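Local coordinates for protein methyltransferase (Thermus thermophilus, PDB 1WS6) that probably transfers methyl groups from S-adenosylmethionine to its substrate, perhaps ribosomal RNA as in RsmD-like relatives, at residues F32-L37 / G140-L145; A126-L131 / K149-P154; L145-D150 / G156-Y161. One frame throughout, in Å; residues are numbered along the deposited sequence.

Contact 1: F32-L37 / G140-L145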
loop_
_atom_site.group_PDB
_atom_site.type_symbol
_atom_site.label_atom_id
_atom_site.label_comp_id
_atom_site.label_asym_id
_atom_site.label_seq_id
_atom_site.Cartn_x
_atom_site.Cartn_y
_atom_site.Cartn_z
ATOM N N PHE A 32 -7.012 1.827 -7.782
ATOM C CA PHE A 32 -6.396 2.917 -8.515
ATOM C C PHE A 32 -7.308 3.656 -9.490
ATOM O O PHE A 32 -7.090 4.842 -9.747
ATOM C CB PHE A 32 -5.106 2.418 -9.176
ATOM C CG PHE A 32 -3.989 2.206 -8.182
ATOM C CD1 PHE A 32 -3.294 3.290 -7.663
ATOM C CD2 PHE A 32 -3.720 0.949 -7.672
ATOM C CE1 PHE A 32 -2.361 3.128 -6.652
ATOM C CE2 PHE A 32 -2.784 0.782 -6.658
ATOM C CZ PHE A 32 -2.105 1.879 -6.147
ATOM N N ASP A 33 -8.332 2.988 -10.023
ATOM C CA ASP A 33 -9.260 3.677 -10.918
ATOM C C ASP A 33 -9.859 4.788 -10.073
ATOM O O ASP A 33 -10.040 5.913 -10.529
ATOM C CB ASP A 33 -10.414 2.779 -11.371
ATOM C CG ASP A 33 -10.025 1.800 -12.455
ATOM O OD1 ASP A 33 -8.980 1.989 -13.116
ATOM O OD2 ASP A 33 -10.800 0.838 -12.649
ATOM N N TYR A 34 -10.161 4.446 -8.826
ATOM C CA TYR A 34 -10.742 5.385 -7.880
ATOM C C TYR A 34 -9.747 6.461 -7.462
ATOM O O TYR A 34 -10.059 7.646 -7.474
ATOM C CB TYR A 34 -11.213 4.637 -6.637
ATOM C CG TYR A 34 -11.761 5.545 -5.568
ATOM C CD1 TYR A 34 -12.981 6.194 -5.740
ATOM C CD2 TYR A 34 -11.049 5.787 -4.400
ATOM C CE1 TYR A 34 -13.474 7.055 -4.784
ATOM C CE2 TYR A 34 -11.536 6.650 -3.438
ATOM C CZ TYR A 34 -12.748 7.280 -3.637
ATOM O OH TYR A 34 -13.233 8.155 -2.692
ATOM N N LEU A 35 -8.543 6.037 -7.095
ATOM C CA LEU A 35 -7.506 6.951 -6.647
ATOM C C LEU A 35 -7.100 8.023 -7.644
ATOM O O LEU A 35 -6.886 9.169 -7.257
ATOM C CB LEU A 35 -6.272 6.164 -6.205
ATOM C CG LEU A 35 -6.123 5.937 -4.700
ATOM C CD1 LEU A 35 -7.482 5.890 -4.025
ATOM C CD2 LEU A 35 -5.352 4.649 -4.470
ATOM N N ARG A 36 -6.973 7.680 -8.920
ATOM C CA ARG A 36 -6.587 8.709 -9.878
ATOM C C ARG A 36 -7.793 9.614 -10.151
ATOM O O ARG A 36 -7.649 10.783 -10.503
ATOM C CB ARG A 36 -6.043 8.083 -11.170
ATOM C CG ARG A 36 -7.073 7.533 -12.134
ATOM C CD ARG A 36 -6.378 7.019 -13.408
ATOM N NE ARG A 36 -5.625 5.797 -13.149
ATOM C CZ ARG A 36 -6.162 4.581 -13.159
ATOM N NH1 ARG A 36 -7.451 4.432 -13.427
ATOM N NH2 ARG A 36 -5.423 3.518 -12.879
ATOM N N LEU A 37 -8.989 9.073 -9.955
ATOM C CA LEU A 37 -10.206 9.842 -10.153
ATOM C C LEU A 37 -10.370 10.830 -8.992
ATOM O O LEU A 37 -10.760 11.985 -9.192
ATOM C CB LEU A 37 -11.413 8.901 -10.214
ATOM C CG LEU A 37 -12.789 9.465 -10.576
ATOM C CD1 LEU A 37 -13.327 10.351 -9.459
ATOM C CD2 LEU A 37 -12.674 10.245 -11.872
ATOM N N GLY A 140 -8.027 15.508 3.964
ATOM C CA GLY A 140 -8.433 15.263 2.594
ATOM C C GLY A 140 -7.924 13.943 2.038
ATOM O O GLY A 140 -8.386 13.492 0.997
ATOM N N GLY A 141 -6.984 13.317 2.739
ATOM C CA GLY A 141 -6.434 12.054 2.279
ATOM C C GLY A 141 -7.225 10.822 2.672
ATOM O O GLY A 141 -8.330 10.919 3.206
ATOM N N LEU A 142 -6.637 9.657 2.415
ATOM C CA LEU A 142 -7.267 8.376 2.712
ATOM C C LEU A 142 -6.391 7.328 3.366
ATOM O O LEU A 142 -5.186 7.273 3.131
ATOM C CB LEU A 142 -7.791 7.728 1.437
ATOM C CG LEU A 142 -9.143 8.098 0.862
ATOM C CD1 LEU A 142 -9.368 7.268 -0.391
ATOM C CD2 LEU A 142 -10.234 7.842 1.900
ATOM N N TYR A 143 -7.031 6.500 4.190
ATOM C CA TYR A 143 -6.399 5.352 4.829
ATOM C C TYR A 143 -7.170 4.218 4.168
ATOM O O TYR A 143 -8.400 4.174 4.239
ATOM C CB TYR A 143 -6.647 5.282 6.343
ATOM C CG TYR A 143 -5.807 6.217 7.184
ATOM C CD1 TYR A 143 -6.310 7.442 7.608
ATOM C CD2 TYR A 143 -4.508 5.877 7.550
ATOM C CE1 TYR A 143 -5.549 8.301 8.370
ATOM C CE2 TYR A 143 -3.732 6.735 8.316
ATOM C CZ TYR A 143 -4.260 7.945 8.720
ATOM O OH TYR A 143 -3.498 8.816 9.455
ATOM N N VAL A 144 -6.464 3.327 3.492
ATOM C CA VAL A 144 -7.116 2.210 2.839
ATOM C C VAL A 144 -6.615 0.934 3.481
ATOM O O VAL A 144 -5.411 0.683 3.527
ATOM C CB VAL A 144 -6.799 2.171 1.341
ATOM C CG1 VAL A 144 -7.485 0.967 0.708
ATOM C CG2 VAL A 144 -7.250 3.473 0.681
ATOM N N LEU A 145 -7.542 0.122 3.963
ATOM C CA LEU A 145 -7.180 -1.113 4.632
ATOM C C LEU A 145 -7.710 -2.331 3.867
ATOM O O LEU A 145 -8.899 -2.395 3.561
ATOM C CB LEU A 145 -7.753 -1.065 6.056
ATOM C CG LEU A 145 -7.693 0.352 6.681
ATOM C CD1 LEU A 145 -8.489 0.425 7.983
ATOM C CD2 LEU A 145 -6.244 0.737 6.934
#
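Tyr34 and Leu142 make the closest approach between segments 32-37 and 140-145. The apolar contact comes first. The CD1 methyl of Leu142 lies at the edge of the Tyr34 ring, close to the ring plane, with Tyr34 CE2 to Leu142 CD1 at 3.8 Å. The two side chains cross at about a right angle. Tyr34 has CG anti to the backbone N (chi1 177°), and this swings its ring out from the helix toward the strand. The same methyl has a second partner: Leu35 CD1 is 4.3 Å from Leu142 CD1. The CD1 methyl of Leu142 thus touches two successive helix residues, Tyr34 more closely than Leu35. The backbones stay well apart, with 9.5 Å between Leu35 CA and Leu142 CA.

Polar partners hold the Tyr34 end. The Tyr34 hydroxyl pairs with Arg38 NH1, and the aromatic ring has a cation-pi partner in Arg159. The salt bridge between Arg36 NH1 and Asp33 OD1, 2.9 Å long, lies on the helix away from the strand, and Arg36 NH2 has a second carboxylate in Glu62.

Gly140 and Gly141 both face Val171, a G1 beta bulge. The strand residues that follow alternate between the two faces of the sheet. Leu142 and Val144 turn to the side of helix 25-38, while Tyr143 and Leu145 pack against helix 126-134. A helix packed in this way on one face of a central mixed sheet fits the Rossmann-like alpha/beta fold of class I methyltransferases. Strands 111-116 and 164-170 border strand 141-148 within the sheet, and Phe32 joins helix 25-38 to helix 54-61.

Contact 2: A126-L131 / K149-P154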
loop_
_atom_site.group_PDB
_atom_site.type_symbol
_atom_site.label_atom_id
_atom_site.label_comp_id
_atom_site.label_asym_id
_atom_site.label_seq_id
_atom_site.Cartn_x
_atom_site.Cartn_y
_atom_site.Cartn_z
ATOM N N ALA A 126 -5.801 -4.215 15.172
ATOM C CA ALA A 126 -4.893 -3.532 16.070
ATOM C C ALA A 126 -3.926 -2.800 15.133
ATOM O O ALA A 126 -3.563 -1.650 15.378
ATOM C CB ALA A 126 -4.143 -4.537 16.934
ATOM N N LEU A 127 -3.527 -3.469 14.052
ATOM C CA LEU A 127 -2.611 -2.858 13.086
ATOM C C LEU A 127 -3.233 -1.630 12.431
ATOM O O LEU A 127 -2.597 -0.578 12.361
ATOM C CB LEU A 127 -2.171 -3.870 12.013
ATOM C CG LEU A 127 -1.146 -4.911 12.489
ATOM C CD1 LEU A 127 -0.760 -5.800 11.342
ATOM C CD2 LEU A 127 0.091 -4.214 13.043
ATOM N N PHE A 128 -4.474 -1.753 11.971
ATOM C CA PHE A 128 -5.158 -0.624 11.339
ATOM C C PHE A 128 -5.296 0.492 12.362
ATOM O O PHE A 128 -5.118 1.665 12.039
ATOM C CB PHE A 128 -6.550 -1.036 10.846
ATOM C CG PHE A 128 -6.531 -2.044 9.729
ATOM C CD1 PHE A 128 -7.583 -2.940 9.568
ATOM C CD2 PHE A 128 -5.480 -2.089 8.829
ATOM C CE1 PHE A 128 -7.584 -3.860 8.528
ATOM C CE2 PHE A 128 -5.474 -3.005 7.786
ATOM C CZ PHE A 128 -6.525 -3.890 7.635
ATOM N N GLY A 129 -5.607 0.111 13.600
ATOM C CA GLY A 129 -5.759 1.080 14.669
ATOM C C GLY A 129 -4.503 1.905 14.844
ATOM O O GLY A 129 -4.566 3.118 15.019
ATOM N N GLU A 130 -3.353 1.244 14.789
ATOM C CA GLU A 130 -2.068 1.923 14.930
ATOM C C GLU A 130 -1.820 2.887 13.772
ATOM O O GLU A 130 -1.347 4.007 13.975
ATOM C CB GLU A 130 -0.937 0.891 14.995
ATOM C CG GLU A 130 -0.934 0.074 16.278
ATOM C CD GLU A 130 -0.470 0.876 17.493
ATOM O OE1 GLU A 130 -0.657 0.384 18.629
ATOM O OE2 GLU A 130 0.090 1.988 17.322
ATOM N N LEU A 131 -2.136 2.453 12.556
ATOM C CA LEU A 131 -1.942 3.300 11.383
ATOM C C LEU A 131 -2.827 4.535 11.525
ATOM O O LEU A 131 -2.367 5.666 11.379
ATOM C CB LEU A 131 -2.339 2.545 10.116
ATOM C CG LEU A 131 -1.699 2.937 8.779
ATOM C CD1 LEU A 131 -2.644 2.525 7.663
ATOM C CD2 LEU A 131 -1.420 4.427 8.708
ATOM N N LYS A 149 -12.968 -10.180 3.752
ATOM C CA LYS A 149 -14.310 -9.606 3.795
ATOM C C LYS A 149 -15.091 -9.851 5.090
ATOM O O LYS A 149 -15.996 -9.086 5.426
ATOM C CB LYS A 149 -15.130 -10.093 2.595
ATOM C CG LYS A 149 -15.772 -11.472 2.755
ATOM C CD LYS A 149 -16.539 -11.861 1.491
ATOM C CE LYS A 149 -17.677 -12.841 1.776
ATOM N NZ LYS A 149 -17.242 -14.093 2.445
ATOM N N ASP A 150 -14.749 -10.902 5.822
ATOM C CA ASP A 150 -15.460 -11.195 7.062
ATOM C C ASP A 150 -15.022 -10.306 8.227
ATOM O O ASP A 150 -15.722 -10.189 9.230
ATOM C CB ASP A 150 -15.321 -12.683 7.404
ATOM C CG ASP A 150 -16.142 -13.576 6.458
ATOM O OD1 ASP A 150 -16.028 -13.409 5.222
ATOM O OD2 ASP A 150 -16.901 -14.447 6.942
ATOM N N LEU A 151 -13.870 -9.664 8.087
ATOM C CA LEU A 151 -13.384 -8.755 9.115
ATOM C C LEU A 151 -14.155 -7.460 8.878
ATOM O O LEU A 151 -14.232 -6.999 7.743
ATOM C CB LEU A 151 -11.882 -8.528 8.926
ATOM C CG LEU A 151 -11.064 -7.891 10.055
ATOM C CD1 LEU A 151 -10.775 -6.446 9.738
ATOM C CD2 LEU A 151 -11.806 -8.045 11.383
ATOM N N TYR A 152 -14.745 -6.882 9.923
ATOM C CA TYR A 152 -15.508 -5.649 9.750
ATOM C C TYR A 152 -15.059 -4.464 10.602
ATOM O O TYR A 152 -14.861 -4.592 11.810
ATOM C CB TYR A 152 -16.994 -5.882 10.033
ATOM C CG TYR A 152 -17.815 -4.620 9.842
ATOM C CD1 TYR A 152 -18.027 -4.095 8.576
ATOM C CD2 TYR A 152 -18.306 -3.909 10.930
ATOM C CE1 TYR A 152 -18.691 -2.904 8.396
ATOM C CE2 TYR A 152 -18.978 -2.705 10.758
ATOM C CZ TYR A 152 -19.159 -2.210 9.489
ATOM O OH TYR A 152 -19.774 -0.998 9.307
ATOM N N LEU A 153 -14.924 -3.305 9.963
ATOM C CA LEU A 153 -14.534 -2.075 10.648
ATOM C C LEU A 153 -15.588 -1.015 10.349
ATOM O O LEU A 153 -16.018 -0.865 9.207
ATOM C CB LEU A 153 -13.183 -1.560 10.146
ATOM C CG LEU A 153 -11.900 -2.361 10.359
ATOM C CD1 LEU A 153 -11.940 -3.636 9.554
ATOM C CD2 LEU A 153 -10.721 -1.520 9.913
ATOM N N PRO A 154 -16.016 -0.265 11.375
ATOM C CA PRO A 154 -17.023 0.790 11.211
ATOM C C PRO A 154 -16.370 2.131 10.865
ATOM O O PRO A 154 -17.041 3.157 10.778
ATOM C CB PRO A 154 -17.683 0.827 12.575
ATOM C CG PRO A 154 -16.498 0.631 13.482
ATOM C CD PRO A 154 -15.730 -0.495 12.803
#
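Phe128 projects from helix 126-134 toward Leu153, and the two side chains cross at about a right angle. One branch of the leucine does most of the touching. Leu153 CD2 lies 3.5 Å from Phe128 CD1 and 4.2 Å from Phe128 CE1, so the methyl rests beside one ortho-meta bond of the ring. Its approach is oblique. Leu151 comes in differently: its CD1 sits at the ring edge, near the plane, 4.3 Å from Phe128 CE1. Phe128 has CG anti to its carbonyl carbon (chi1 -66°), which sends the ring across to the loop between strands 141-148 and 157-161. Leu153 has the same setting and reaches back. The ring also packs on Leu145 and His147 of strand 141-148 and on Met116. Helix 126-134 covers the face of the central sheet opposite helix 25-38, as expected of a Rossmann-like fold, and here it meets the loop.

The salt bridge between Lys149 NZ and Asp150 OD1, 3.1 Å, lies far from the ring.

The chemistry across the contact is purely apolar. Phe128 and Leu153 are buried, so the loop is held against the helix by shape and by the exclusion of water, without directional bonds.

Contact 3: L145-D150 / G156-Y161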
loop_
_atom_site.group_PDB
_atom_site.type_symbol
_atom_site.label_atom_id
_atom_site.label_comp_id
_atom_site.label_asym_id
_atom_site.label_seq_id
_atom_site.Cartn_x
_atom_site.Cartn_y
_atom_site.Cartn_z
ATOM N N LEU A 145 -7.542 0.122 3.963
ATOM C CA LEU A 145 -7.180 -1.113 4.632
ATOM C C LEU A 145 -7.710 -2.331 3.867
ATOM O O LEU A 145 -8.899 -2.395 3.561
ATOM C CB LEU A 145 -7.753 -1.065 6.056
ATOM C CG LEU A 145 -7.693 0.352 6.681
ATOM C CD1 LEU A 145 -8.489 0.425 7.983
ATOM C CD2 LEU A 145 -6.244 0.737 6.934
ATOM N N GLN A 146 -6.833 -3.275 3.521
ATOM C CA GLN A 146 -7.275 -4.482 2.821
ATOM C C GLN A 146 -7.324 -5.597 3.850
ATOM O O GLN A 146 -6.445 -5.700 4.692
ATOM C CB GLN A 146 -6.322 -4.879 1.690
ATOM C CG GLN A 146 -6.747 -6.175 0.998
ATOM C CD GLN A 146 -5.758 -6.663 -0.057
ATOM O OE1 GLN A 146 -5.397 -7.844 -0.088
ATOM N NE2 GLN A 146 -5.330 -5.759 -0.938
ATOM N N HIS A 147 -8.345 -6.441 3.774
ATOM C CA HIS A 147 -8.507 -7.516 4.743
ATOM C C HIS A 147 -9.553 -8.521 4.274
ATOM O O HIS A 147 -10.231 -8.309 3.271
ATOM C CB HIS A 147 -8.975 -6.903 6.053
ATOM C CG HIS A 147 -10.204 -6.056 5.902
ATOM N ND1 HIS A 147 -11.455 -6.590 5.684
ATOM C CD2 HIS A 147 -10.364 -4.711 5.887
ATOM C CE1 HIS A 147 -12.332 -5.614 5.543
ATOM N NE2 HIS A 147 -11.696 -4.462 5.660
ATOM N N PRO A 148 -9.692 -9.644 4.989
ATOM C CA PRO A 148 -10.708 -10.605 4.544
ATOM C C PRO A 148 -12.089 -9.988 4.733
ATOM O O PRO A 148 -12.351 -9.337 5.747
ATOM C CB PRO A 148 -10.455 -11.825 5.436
ATOM C CG PRO A 148 -9.686 -11.279 6.615
ATOM C CD PRO A 148 -8.811 -10.223 6.017
ATOM N N LYS A 149 -12.968 -10.180 3.752
ATOM C CA LYS A 149 -14.310 -9.606 3.795
ATOM C C LYS A 149 -15.091 -9.851 5.090
ATOM O O LYS A 149 -15.996 -9.086 5.426
ATOM C CB LYS A 149 -15.130 -10.093 2.595
ATOM C CG LYS A 149 -15.772 -11.472 2.755
ATOM C CD LYS A 149 -16.539 -11.861 1.491
ATOM C CE LYS A 149 -17.677 -12.841 1.776
ATOM N NZ LYS A 149 -17.242 -14.093 2.445
ATOM N N ASP A 150 -14.749 -10.902 5.822
ATOM C CA ASP A 150 -15.460 -11.195 7.062
ATOM C C ASP A 150 -15.022 -10.306 8.227
ATOM O O ASP A 150 -15.722 -10.189 9.230
ATOM C CB ASP A 150 -15.321 -12.683 7.404
ATOM C CG ASP A 150 -16.142 -13.576 6.458
ATOM O OD1 ASP A 150 -16.028 -13.409 5.222
ATOM O OD2 ASP A 150 -16.901 -14.447 6.942
ATOM N N GLY A 156 -15.159 3.279 8.094
ATOM C CA GLY A 156 -15.525 3.909 6.843
ATOM C C GLY A 156 -16.275 2.998 5.904
ATOM O O GLY A 156 -16.701 1.908 6.283
ATOM N N GLU A 157 -16.435 3.443 4.665
ATOM C CA GLU A 157 -17.148 2.666 3.665
ATOM C C GLU A 157 -16.311 1.535 3.096
ATOM O O GLU A 157 -15.099 1.662 2.935
ATOM C CB GLU A 157 -17.628 3.589 2.551
ATOM C CG GLU A 157 -18.572 4.649 3.080
ATOM C CD GLU A 157 -19.348 4.139 4.286
ATOM O OE1 GLU A 157 -18.959 4.459 5.436
ATOM O OE2 GLU A 157 -20.334 3.394 4.081
ATOM N N ARG A 158 -16.964 0.419 2.794
ATOM C CA ARG A 158 -16.246 -0.718 2.254
ATOM C C ARG A 158 -16.629 -1.110 0.836
ATOM O O ARG A 158 -17.695 -0.761 0.336
ATOM C CB ARG A 158 -16.396 -1.932 3.181
ATOM C CG ARG A 158 -17.791 -2.155 3.712
ATOM C CD ARG A 158 -17.980 -3.601 4.159
ATOM N NE ARG A 158 -17.054 -3.986 5.208
ATOM C CZ ARG A 158 -16.713 -5.242 5.469
ATOM N NH1 ARG A 158 -17.227 -6.233 4.753
ATOM N NH2 ARG A 158 -15.847 -5.503 6.438
ATOM N N ARG A 159 -15.706 -1.816 0.191
ATOM C CA ARG A 159 -15.867 -2.325 -1.161
ATOM C C ARG A 159 -15.342 -3.751 -1.081
ATOM O O ARG A 159 -14.203 -3.969 -0.674
ATOM C CB ARG A 159 -15.019 -1.543 -2.173
ATOM C CG ARG A 159 -15.656 -0.284 -2.767
ATOM C CD ARG A 159 -15.236 0.963 -2.013
ATOM N NE ARG A 159 -15.327 2.175 -2.828
ATOM C CZ ARG A 159 -14.521 2.461 -3.851
ATOM N NH1 ARG A 159 -13.550 1.620 -4.202
ATOM N NH2 ARG A 159 -14.678 3.597 -4.522
ATOM N N VAL A 160 -16.180 -4.713 -1.459
ATOM C CA VAL A 160 -15.812 -6.119 -1.433
ATOM C C VAL A 160 -15.411 -6.612 -2.817
ATOM O O VAL A 160 -16.034 -6.254 -3.811
ATOM C CB VAL A 160 -16.991 -6.969 -0.920
ATOM C CG1 VAL A 160 -16.663 -8.446 -1.020
ATOM C CG2 VAL A 160 -17.311 -6.586 0.522
ATOM N N TYR A 161 -14.361 -7.430 -2.867
ATOM C CA TYR A 161 -13.851 -8.010 -4.114
ATOM C C TYR A 161 -13.609 -9.483 -3.870
ATOM O O TYR A 161 -12.529 -9.888 -3.432
ATOM C CB TYR A 161 -12.541 -7.341 -4.541
ATOM C CG TYR A 161 -12.719 -5.877 -4.844
ATOM C CD1 TYR A 161 -12.430 -4.910 -3.894
ATOM C CD2 TYR A 161 -13.259 -5.467 -6.054
ATOM C CE1 TYR A 161 -12.680 -3.582 -4.140
ATOM C CE2 TYR A 161 -13.513 -4.142 -6.308
ATOM C CZ TYR A 161 -13.227 -3.203 -5.348
ATOM O OH TYR A 161 -13.522 -1.884 -5.590
#
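The guanidinium of Arg158 meets Lys149 O at its edge and the His147 ring obliquely. Arg158 NH1 donates to Lys149 O at 3.2 Å, nearly straight at 168°. The bond lies close to the guanidinium plane and uses a lone pair of the carbonyl. Arg158 NH2 approaches His147 CE1 to 3.6 Å, with the two flat groups turned 40° from each other. Hydrogen bonds at both ring nitrogens fix the rotation of the imidazole. His147 ND1 donates to Pro148 O at 2.9 Å and stands above the carbonyl plane of Pro148, not on a lone pair. His147 NE2 is bonded to Thr167 OG1.

Strands 141-148 and 157-161 are not neighbours in the sheet. Strand 164-170 runs antiparallel between them, the 5-7-6 order of class I methyltransferases. Arg158 therefore has to span the gap, and its bend at chi3 (60°) turns the guanidinium to the carbonyl of Lys149, just past strand 141-148. A leucine in place of Arg158 would probably leave Lys149 O without this donor and remove the cationic group beside His147. Arg158 NH2 also makes a weak bond to Leu151 O. Nearer the surface, the aliphatic chain of Lys149 lies beside Val160, with Lys149 CD to Val160 CG1 at 4.2 Å.

Overall arrangement
All three contacts lie around strand 141-148 or the loop that follows it. Contacts 1 and 2 are buried and apolar, and they belong to opposite faces of the sheet: helix 25-38 packs on one side, helix 126-134 on the other. Leu145 lies in a segment of contact 1 and touches both Phe128 and Leu153 of contact 2. Contact 3 is only partly buried and more polar, at the sheet edge formed by strand 157-161. The segments of contacts 2 and 3 overlap at Lys149 and Asp150, though only contact 3 uses Lys149, and their centres are about 9 Å apart. Arg159, next to Arg158 of contact 3, reaches Tyr34 of contact 1.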